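Local atomic coordinates of cathepsin L Propeptide (PDB entry 3F75), a protein that is the propeptide of a cathepsin L from Toxoplasma gondii and folds as a cathepsin propeptide inhibitor domain of the I29 family. Residues R44-F49 with G74-E80; N52-I56 with L68-G74. All coordinates share one frame; numbering follows the deposited sequence.

Interaction 1: residues R44-F49 with G74-E80; sequences RRYAIF and GDLSRDE. With EDO (1,2-ethanediol), chain F.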
ATOM      1  N   ARG B  44      -6.062  22.433  16.423  1.00 14.53           N
ATOM      2  CA  ARG B  44      -6.364  21.996  15.050  1.00 15.16           C
ATOM      3  C   ARG B  44      -6.454  20.465  14.943  1.00 12.33           C
ATOM      4  O   ARG B  44      -7.364  19.935  14.327  1.00 10.40           O
ATOM      5  CB  ARG B  44      -5.310  22.509  14.058  1.00 18.13           C
ATOM      6  CG  ARG B  44      -5.471  21.932  12.618  1.00 22.08           C
ATOM      7  CD  ARG B  44      -4.269  22.226  11.662  1.00 25.31           C
ATOM      8  NE  ARG B  44      -4.445  21.590  10.345  1.00 30.35           N
ATOM      9  CZ  ARG B  44      -5.332  21.984   9.423  1.00 37.72           C
ATOM     10  NH1 ARG B  44      -5.428  21.338   8.268  1.00 38.76           N
ATOM     11  NH2 ARG B  44      -6.137  23.026   9.642  1.00 42.30           N
ATOM     12  N   ARG B  45      -5.490  19.769  15.534  1.00 10.74           N
ATOM     13  CA  ARG B  45      -5.430  18.329  15.466  1.00 12.08           C
ATOM     14  C   ARG B  45      -6.567  17.682  16.275  1.00 12.92           C
ATOM     15  O   ARG B  45      -7.095  16.647  15.890  1.00 14.62           O
ATOM     16  CB  ARG B  45      -4.063  17.840  15.952  1.00 13.46           C
ATOM     17  CG  ARG B  45      -2.926  18.313  15.089  1.00 16.03           C
ATOM     18  CD  ARG B  45      -2.655  17.397  13.910  1.00 18.40           C
ATOM     19  NE  ARG B  45      -1.910  18.151  12.910  1.00 17.57           N
ATOM     20  CZ  ARG B  45      -2.218  18.262  11.625  1.00 18.02           C
ATOM     21  NH1 ARG B  45      -3.244  17.618  11.099  1.00 19.75           N
ATOM     22  NH2 ARG B  45      -1.465  19.024  10.854  1.00 20.59           N
ATOM     23  N   TYR B  46      -6.957  18.311  17.376  1.00 14.39           N
ATOM     24  CA  TYR B  46      -8.097  17.848  18.152  1.00 13.38           C
ATOM     25  C   TYR B  46      -9.386  17.931  17.323  1.00 15.21           C
ATOM     26  O   TYR B  46     -10.199  16.984  17.308  1.00 12.02           O
ATOM     27  CB  TYR B  46      -8.228  18.689  19.413  1.00 13.88           C
ATOM     28  CG  TYR B  46      -9.417  18.355  20.291  1.00 13.63           C
ATOM     29  CD1 TYR B  46      -9.659  17.057  20.700  1.00 14.45           C
ATOM     30  CD2 TYR B  46     -10.268  19.354  20.750  1.00 16.62           C
ATOM     31  CE1 TYR B  46     -10.738  16.747  21.509  1.00 16.86           C
ATOM     32  CE2 TYR B  46     -11.340  19.057  21.566  1.00 18.66           C
ATOM     33  CZ  TYR B  46     -11.570  17.741  21.941  1.00 19.55           C
ATOM     34  OH  TYR B  46     -12.626  17.415  22.754  1.00 20.77           O
ATOM     35  N   ALA B  47      -9.556  19.054  16.626  1.00 12.16           N
ATOM     36  CA  ALA B  47     -10.742  19.259  15.798  1.00 13.89           C
ATOM     37  C   ALA B  47     -10.802  18.238  14.662  1.00 12.22           C
ATOM     38  O   ALA B  47     -11.863  17.665  14.403  1.00 14.31           O
ATOM     39  CB  ALA B  47     -10.789  20.687  15.245  1.00 12.34           C
ATOM     40  N   ILE B  48      -9.666  17.988  14.012  1.00 14.64           N
ATOM     41  CA  ILE B  48      -9.593  16.990  12.928  1.00 13.77           C
ATOM     42  C   ILE B  48      -9.882  15.592  13.465  1.00 16.52           C
ATOM     43  O   ILE B  48     -10.658  14.834  12.868  1.00 15.35           O
ATOM     44  CB  ILE B  48      -8.231  17.013  12.210  1.00 12.97           C
ATOM     45  CG1 ILE B  48      -8.057  18.350  11.497  1.00 12.87           C
ATOM     46  CG2 ILE B  48      -8.105  15.846  11.196  1.00 12.22           C
ATOM     47  CD1 ILE B  48      -6.638  18.610  10.946  1.00 16.11           C
ATOM     48  N   PHE B  49      -9.262  15.271  14.599  1.00 15.45           N
ATOM     49  CA  PHE B  49      -9.495  14.004  15.294  1.00 17.64           C
ATOM     50  C   PHE B  49     -10.973  13.776  15.615  1.00 16.26           C
ATOM     51  O   PHE B  49     -11.520  12.706  15.327  1.00 16.82           O
ATOM     52  CB  PHE B  49      -8.669  13.926  16.589  1.00 17.27           C
ATOM     53  CG  PHE B  49      -9.009  12.727  17.445  1.00 13.96           C
ATOM     54  CD1 PHE B  49      -8.439  11.493  17.191  1.00 15.43           C
ATOM     55  CD2 PHE B  49      -9.908  12.840  18.506  1.00 15.53           C
ATOM     56  CE1 PHE B  49      -8.760  10.391  17.965  1.00 17.23           C
ATOM     57  CE2 PHE B  49     -10.225  11.753  19.277  1.00 14.32           C
ATOM     58  CZ  PHE B  49      -9.654  10.523  19.014  1.00 16.29           C
ATOM     59  N   GLY B  74      -5.293   9.342  12.473  1.00 15.21           N
ATOM     60  CA  GLY B  74      -6.500   9.931  13.091  1.00 15.03           C
ATOM     61  C   GLY B  74      -6.570  11.448  13.204  1.00 15.38           C
ATOM     62  O   GLY B  74      -7.652  12.024  13.259  1.00 17.31           O
ATOM     63  N   ASP B  75      -5.420  12.101  13.253  1.00 14.97           N
ATOM     64  CA  ASP B  75      -5.369  13.565  13.375  1.00 13.43           C
ATOM     65  C   ASP B  75      -4.996  14.274  12.072  1.00 14.54           C
ATOM     66  O   ASP B  75      -4.614  15.446  12.099  1.00 12.07           O
ATOM     67  CB  ASP B  75      -4.441  13.983  14.542  1.00 13.51           C
ATOM     68  CG  ASP B  75      -2.978  13.577  14.337  1.00 18.52           C
ATOM     69  OD1 ASP B  75      -2.695  12.688  13.513  1.00 16.43           O
ATOM     70  OD2 ASP B  75      -2.099  14.153  15.027  1.00 19.81           O
ATOM     71  N   LEU B  76      -5.185  13.593  10.929  1.00 10.01           N
ATOM     72  CA  LEU B  76      -4.917  14.168   9.611  1.00 11.49           C
ATOM     73  C   LEU B  76      -6.212  14.321   8.815  1.00 13.82           C
ATOM     74  O   LEU B  76      -7.105  13.450   8.864  1.00 13.44           O
ATOM     75  CB  LEU B  76      -3.982  13.271   8.800  1.00  9.10           C
ATOM     76  CG  LEU B  76      -2.694  12.826   9.475  1.00 13.00           C
ATOM     77  CD1 LEU B  76      -1.964  11.818   8.622  1.00 11.48           C
ATOM     78  CD2 LEU B  76      -1.789  14.036   9.790  1.00 14.81           C
ATOM     79  N   SER B  77      -6.297  15.418   8.076  1.00 13.57           N
ATOM     80  CA  SER B  77      -7.375  15.639   7.122  1.00 14.64           C
ATOM     81  C   SER B  77      -7.027  14.910   5.843  1.00 17.01           C
ATOM     82  O   SER B  77      -5.875  14.485   5.655  1.00 17.19           O
ATOM     83  CB  SER B  77      -7.492  17.124   6.822  1.00 15.22           C
ATOM     84  OG  SER B  77      -6.325  17.582   6.140  1.00 18.07           O
ATOM     85  N   ARG B  78      -8.003  14.789   4.950  1.00 16.47           N
ATOM     86  CA  ARG B  78      -7.771  14.138   3.669  1.00 15.42           C
ATOM     87  C   ARG B  78      -6.619  14.787   2.899  1.00 14.92           C
ATOM     88  O   ARG B  78      -5.767  14.090   2.349  1.00 15.40           O
ATOM     89  CB  ARG B  78      -9.035  14.142   2.818  1.00 14.94           C
ATOM     90  CG  ARG B  78      -8.795  13.665   1.398  1.00 15.43           C
ATOM     91  CD  ARG B  78     -10.075  13.259   0.707  1.00 17.02           C
ATOM     92  NE  ARG B  78      -9.842  12.941  -0.701  1.00 16.69           N
ATOM     93  CZ  ARG B  78     -10.804  12.656  -1.583  1.00 15.59           C
ATOM     94  NH1 ARG B  78     -12.087  12.653  -1.214  1.00  8.90           N
ATOM     95  NH2 ARG B  78     -10.489  12.396  -2.852  1.00 14.29           N
ATOM     96  N   ASP B  79      -6.584  16.112   2.867  1.00 14.73           N
ATOM     97  CA  ASP B  79      -5.528  16.824   2.133  1.00 15.11           C
ATOM     98  C   ASP B  79      -4.138  16.510   2.680  1.00 15.99           C
ATOM     99  O   ASP B  79      -3.201  16.279   1.915  1.00 16.52           O
ATOM    100  CB  ASP B  79      -5.759  18.334   2.192  1.00 17.71           C
ATOM    101  CG  ASP B  79      -6.802  18.829   1.193  1.00 18.42           C
ATOM    102  OD1 ASP B  79      -7.133  18.141   0.197  1.00 19.14           O
ATOM    103  OD2 ASP B  79      -7.273  19.964   1.391  1.00 26.09           O
ATOM    104  N   GLU B  80      -4.003  16.504   4.006  1.00 15.75           N
ATOM    105  CA  GLU B  80      -2.715  16.219   4.636  1.00 16.82           C
ATOM    106  C   GLU B  80      -2.295  14.768   4.396  1.00 18.32           C
ATOM    107  O   GLU B  80      -1.139  14.475   4.090  1.00 18.73           O
ATOM    108  CB  GLU B  80      -2.774  16.524   6.126  1.00 17.02           C
ATOM    109  CG  GLU B  80      -2.950  18.009   6.403  1.00 18.73           C
ATOM    110  CD  GLU B  80      -3.374  18.319   7.836  1.00 22.96           C
ATOM    111  OE1 GLU B  80      -3.986  17.465   8.508  1.00 19.96           O
ATOM    112  OE2 GLU B  80      -3.097  19.438   8.298  1.00 21.35           O
TER
HETATM  113  C1  EDO F 202       2.295  13.885  13.059  1.00 40.34           C
HETATM  114  O1  EDO F 202       2.358  12.569  13.644  1.00 37.50           O
HETATM  115  C2  EDO F 202       0.884  14.462  13.157  1.00 40.26           C
HETATM  116  O2  EDO F 202       0.364  14.191  14.462  1.00 36.98           O

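Interaction 2: residues N52-I56 with L68-G74; sequences NLVYI and LKMNHFG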
ATOM      1  N   ASN B  52     -12.905  13.072  12.411  1.00 13.21           N
ATOM      2  CA  ASN B  52     -12.638  11.698  11.951  1.00 14.70           C
ATOM      3  C   ASN B  52     -13.301  10.638  12.834  1.00 14.76           C
ATOM      4  O   ASN B  52     -13.828   9.633  12.341  1.00 14.89           O
ATOM      5  CB  ASN B  52     -11.140  11.414  11.902  1.00 15.01           C
ATOM      6  CG  ASN B  52     -10.421  12.182  10.820  1.00 17.50           C
ATOM      7  OD1 ASN B  52     -11.011  12.540   9.787  1.00 14.47           O
ATOM      8  ND2 ASN B  52      -9.119  12.432  11.041  1.00 10.95           N
ATOM      9  N   LEU B  53     -13.254  10.855  14.141  1.00 12.84           N
ATOM     10  CA  LEU B  53     -13.871   9.945  15.102  1.00 16.06           C
ATOM     11  C   LEU B  53     -15.383   9.850  14.859  1.00 16.09           C
ATOM     12  O   LEU B  53     -15.964   8.750  14.852  1.00 16.61           O
ATOM     13  CB  LEU B  53     -13.573  10.410  16.535  1.00 16.45           C
ATOM     14  CG  LEU B  53     -14.010   9.462  17.654  1.00 22.74           C
ATOM     15  CD1 LEU B  53     -13.313   8.106  17.503  1.00 23.91           C
ATOM     16  CD2 LEU B  53     -13.746  10.058  19.034  1.00 23.24           C
ATOM     17  N   VAL B  54     -16.017  11.000  14.652  1.00 15.01           N
ATOM     18  CA  VAL B  54     -17.452  11.038  14.387  1.00 13.91           C
ATOM     19  C   VAL B  54     -17.737  10.312  13.070  1.00 15.95           C
ATOM     20  O   VAL B  54     -18.670   9.491  12.978  1.00 12.49           O
ATOM     21  CB  VAL B  54     -18.003  12.489  14.363  1.00 15.57           C
ATOM     22  CG1 VAL B  54     -19.417  12.513  13.788  1.00 14.87           C
ATOM     23  CG2 VAL B  54     -17.971  13.101  15.765  1.00 11.95           C
ATOM     24  N   TYR B  55     -16.897  10.568  12.069  1.00 13.35           N
ATOM     25  CA  TYR B  55     -17.045   9.895  10.795  1.00 11.15           C
ATOM     26  C   TYR B  55     -16.995   8.387  10.909  1.00 12.82           C
ATOM     27  O   TYR B  55     -17.824   7.702  10.333  1.00 13.31           O
ATOM     28  CB  TYR B  55     -15.960  10.355   9.831  1.00 13.71           C
ATOM     29  CG  TYR B  55     -16.048   9.678   8.489  1.00 12.46           C
ATOM     30  CD1 TYR B  55     -16.966  10.098   7.550  1.00 17.44           C
ATOM     31  CD2 TYR B  55     -15.212   8.615   8.162  1.00 17.16           C
ATOM     32  CE1 TYR B  55     -17.056   9.489   6.323  1.00 19.61           C
ATOM     33  CE2 TYR B  55     -15.280   8.012   6.918  1.00 16.85           C
ATOM     34  CZ  TYR B  55     -16.211   8.442   6.015  1.00 19.83           C
ATOM     35  OH  TYR B  55     -16.302   7.863   4.777  1.00 24.96           O
ATOM     36  N   ILE B  56     -16.005   7.881  11.651  1.00 11.05           N
ATOM     37  CA  ILE B  56     -15.776   6.457  11.808  1.00  9.95           C
ATOM     38  C   ILE B  56     -16.970   5.815  12.502  1.00 11.11           C
ATOM     39  O   ILE B  56     -17.538   4.827  12.004  1.00 10.54           O
ATOM     40  CB  ILE B  56     -14.464   6.202  12.611  1.00  8.04           C
ATOM     41  CG1 ILE B  56     -13.253   6.608  11.772  1.00 15.97           C
ATOM     42  CG2 ILE B  56     -14.342   4.744  13.077  1.00 13.37           C
ATOM     43  CD1 ILE B  56     -11.941   6.677  12.570  1.00 11.71           C
ATOM     44  N   LEU B  68     -14.546   0.624   9.592  1.00 14.16           N
ATOM     45  CA  LEU B  68     -13.470   1.580   9.763  1.00 12.53           C
ATOM     46  C   LEU B  68     -12.990   1.516  11.198  1.00 14.02           C
ATOM     47  O   LEU B  68     -13.734   1.103  12.096  1.00  9.09           O
ATOM     48  CB  LEU B  68     -13.957   3.001   9.478  1.00 13.43           C
ATOM     49  CG  LEU B  68     -14.571   3.277   8.109  1.00 12.78           C
ATOM     50  CD1 LEU B  68     -14.920   4.750   7.958  1.00 11.38           C
ATOM     51  CD2 LEU B  68     -13.617   2.818   6.991  1.00  9.22           C
ATOM     52  N   LYS B  69     -11.763   1.960  11.424  1.00 11.72           N
ATOM     53  CA  LYS B  69     -11.236   2.044  12.776  1.00 13.12           C
ATOM     54  C   LYS B  69     -10.244   3.167  12.873  1.00 13.83           C
ATOM     55  O   LYS B  69      -9.455   3.390  11.954  1.00 12.55           O
ATOM     56  CB  LYS B  69     -10.562   0.720  13.155  1.00 16.27           C
ATOM     57  CG  LYS B  69     -10.146   0.599  14.607  1.00 22.60           C
ATOM     58  CD  LYS B  69      -9.392  -0.719  14.810  1.00 27.87           C
ATOM     59  CE  LYS B  69      -8.825  -0.822  16.209  1.00 32.43           C
ATOM     60  NZ  LYS B  69      -9.915  -0.791  17.193  1.00 34.41           N
ATOM     61  N   MET B  70     -10.273   3.876  13.997  1.00 14.97           N
ATOM     62  CA  MET B  70      -9.245   4.869  14.287  1.00 15.54           C
ATOM     63  C   MET B  70      -7.829   4.256  14.185  1.00 15.61           C
ATOM     64  O   MET B  70      -7.611   3.084  14.482  1.00 14.76           O
ATOM     65  CB  MET B  70      -9.489   5.466  15.692  1.00 17.34           C
ATOM     66  CG  MET B  70      -8.475   6.530  16.119  1.00 17.27           C
ATOM     67  SD  MET B  70      -8.487   8.006  15.091  1.00 17.53           S
ATOM     68  CE  MET B  70     -10.156   8.614  15.319  1.00 19.31           C
ATOM     69  N   ASN B  71      -6.864   5.053  13.743  1.00 15.31           N
ATOM     70  CA  ASN B  71      -5.516   4.563  13.555  1.00 15.62           C
ATOM     71  C   ASN B  71      -4.532   5.730  13.604  1.00 13.78           C
ATOM     72  O   ASN B  71      -4.930   6.839  13.970  1.00 13.91           O
ATOM     73  CB  ASN B  71      -5.418   3.781  12.240  1.00 15.91           C
ATOM     74  CG  ASN B  71      -5.733   4.628  11.024  1.00 12.76           C
ATOM     75  OD1 ASN B  71      -5.402   5.807  10.966  1.00 12.89           O
ATOM     76  ND2 ASN B  71      -6.362   4.015  10.032  1.00 10.47           N
ATOM     77  N   HIS B  72      -3.272   5.515  13.237  1.00 12.54           N
ATOM     78  CA  HIS B  72      -2.264   6.592  13.420  1.00 12.24           C
ATOM     79  C   HIS B  72      -2.430   7.785  12.471  1.00 12.56           C
ATOM     80  O   HIS B  72      -1.745   8.795  12.637  1.00 13.19           O
ATOM     81  CB  HIS B  72      -0.802   6.080  13.456  1.00 15.85           C
ATOM     82  CG  HIS B  72      -0.290   5.507  12.167  1.00 16.92           C
ATOM     83  ND1 HIS B  72       0.727   4.581  12.133  1.00 24.37           N
ATOM     84  CD2 HIS B  72      -0.641   5.716  10.878  1.00 22.35           C
ATOM     85  CE1 HIS B  72       0.985   4.249  10.881  1.00 23.65           C
ATOM     86  NE2 HIS B  72       0.163   4.917  10.098  1.00 18.44           N
ATOM     87  N   PHE B  73      -3.368   7.698  11.526  1.00 12.54           N
ATOM     88  CA  PHE B  73      -3.730   8.837  10.668  1.00 13.03           C
ATOM     89  C   PHE B  73      -4.897   9.643  11.235  1.00 13.25           C
ATOM     90  O   PHE B  73      -5.416  10.544  10.557  1.00 14.51           O
ATOM     91  CB  PHE B  73      -4.150   8.355   9.282  1.00 16.25           C
ATOM     92  CG  PHE B  73      -3.151   7.467   8.616  1.00 14.17           C
ATOM     93  CD1 PHE B  73      -1.857   7.914   8.382  1.00 15.70           C
ATOM     94  CD2 PHE B  73      -3.516   6.216   8.156  1.00 12.50           C
ATOM     95  CE1 PHE B  73      -0.930   7.119   7.748  1.00 19.11           C
ATOM     96  CE2 PHE B  73      -2.576   5.402   7.494  1.00 14.80           C
ATOM     97  CZ  PHE B  73      -1.292   5.853   7.301  1.00 20.12           C
ATOM     98  N   GLY B  74      -5.293   9.342  12.473  1.00 15.21           N
ATOM     99  CA  GLY B  74      -6.500   9.931  13.091  1.00 15.03           C
ATOM    100  C   GLY B  74      -6.570  11.448  13.204  1.00 15.38           C
ATOM    101  O   GLY B  74      -7.652  12.024  13.259  1.00 17.31           O
TER

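Interaction 1: residues R44-F49 with G74-E80
The Glu80 carboxylate takes up two neighbouring arginines of helix 39-60, Arg44 and Arg45, in one salt-bridge network. Arg45 grips it end-on: NH1 donates to OE1 of Glu80 at 2.7 Å, while NH2 reaches OE2 from above the carboxylate plane. Arg44 comes side-on and gives both NE and NH1 to OE2, the NH1 of Arg44 lying 3.0 Å from OE2 of Glu80. OE2 thus accepts three N-H groups. OE1 is shared between Arg45 NH1 and the backbone N of Ser77, which approach it from opposite faces of the carboxylate. A bend at chi2 (-87°) brings the Arg45 guanidinium to Glu80 and to the Asp75 carbonyl, both acceptors near its plane at the edge; NH1 of Arg45 meets Asp75 O at 2.8 Å. Packing is close around Ile48: its CD1 lies against one face of the Arg44 guanidinium, 3.6 Å above the plane and toward the rim, and its CG2 is 3.4 Å from C of Leu76. CA of Phe49 makes a C-H...O contact with Gly74 O. Asp75 is buried, OD2 bonding the Tyr36 hydroxyl and 1,2-ethanediol, probably a crystallisation additive. The solvent side belongs to Arg44, exposed and with a small contact. Ser77 and Glu80 form a capping box at the start of helix 78-84, so one glutamate serves both helix start and arginine pair. Glu41 adds a salt bridge to Arg45 NE; Glu41, Arg45, Ile48 and Phe49 match the opening positions of the ERFNIN motif, the signature of cathepsin L-like propeptides.

Interaction 2: residues N52-I56 with L68-G74
Asn52 extends its side-chain amide to the loop and donates from ND2 to the carbonyl oxygen of Gly74, at 2.7 Å and an N-H...O angle of 162°. The acceptor lies in the amide plane of Asn52, yet the donor stands above the carbonyl plane of Gly74. Further along the helix Ile56 divides its two branches: CG2 rests against CB of Leu68, 4.0 Å away, and CD1 reaches the backbone N of Met70 at 3.6 Å. The Met70 chain, bent at chi2 and chi3 (63° and 61°), curls its methyl CE back over CD1 of Ile56 and CD1 of Leu53. One residue before Ile56 on the helix, CE2 of Tyr55 meets CD1 of Leu68 at 3.4 Å. Asn52 and Ile56 occupy the Asn and Ile positions of the ERFNIN pattern, whose last Asn, Asn60, bonds Leu68 O. Behind this shell, an Asx turn, in which OD1 of Asn71 accepts from Phe73 N, and a type I turn from Asn71 to Gly74 set the course of the loop that presents Gly74 O to Asn52. Leu68 pairs antiparallel with a strand of the other protein chain, and the Phe73 ring meets an aromatic ring of that chain edge-to-face.

Overall arrangement
From the N terminus, helix 18-32 leads to the long helix 39-60, which supplies one side of both contacts. The chain then turns through strand 66-68 and runs back along that helix. Interaction 2 closes the shorter loop, joining 52-56 to 68-74; interaction 1 closes a longer one between 44-49 and 74-80 and encloses it, so the two nest without crossing. Gly74 belongs to both. They also meet directly: Asn52 ND2 probably bonds Leu76 O, and Phe49, on helix 39-60, packs on Met70. Together they tie the returning loop and the start of helix 78-84 to helix 39-60, which also packs on helix 18-32 through Phe49 and Leu53.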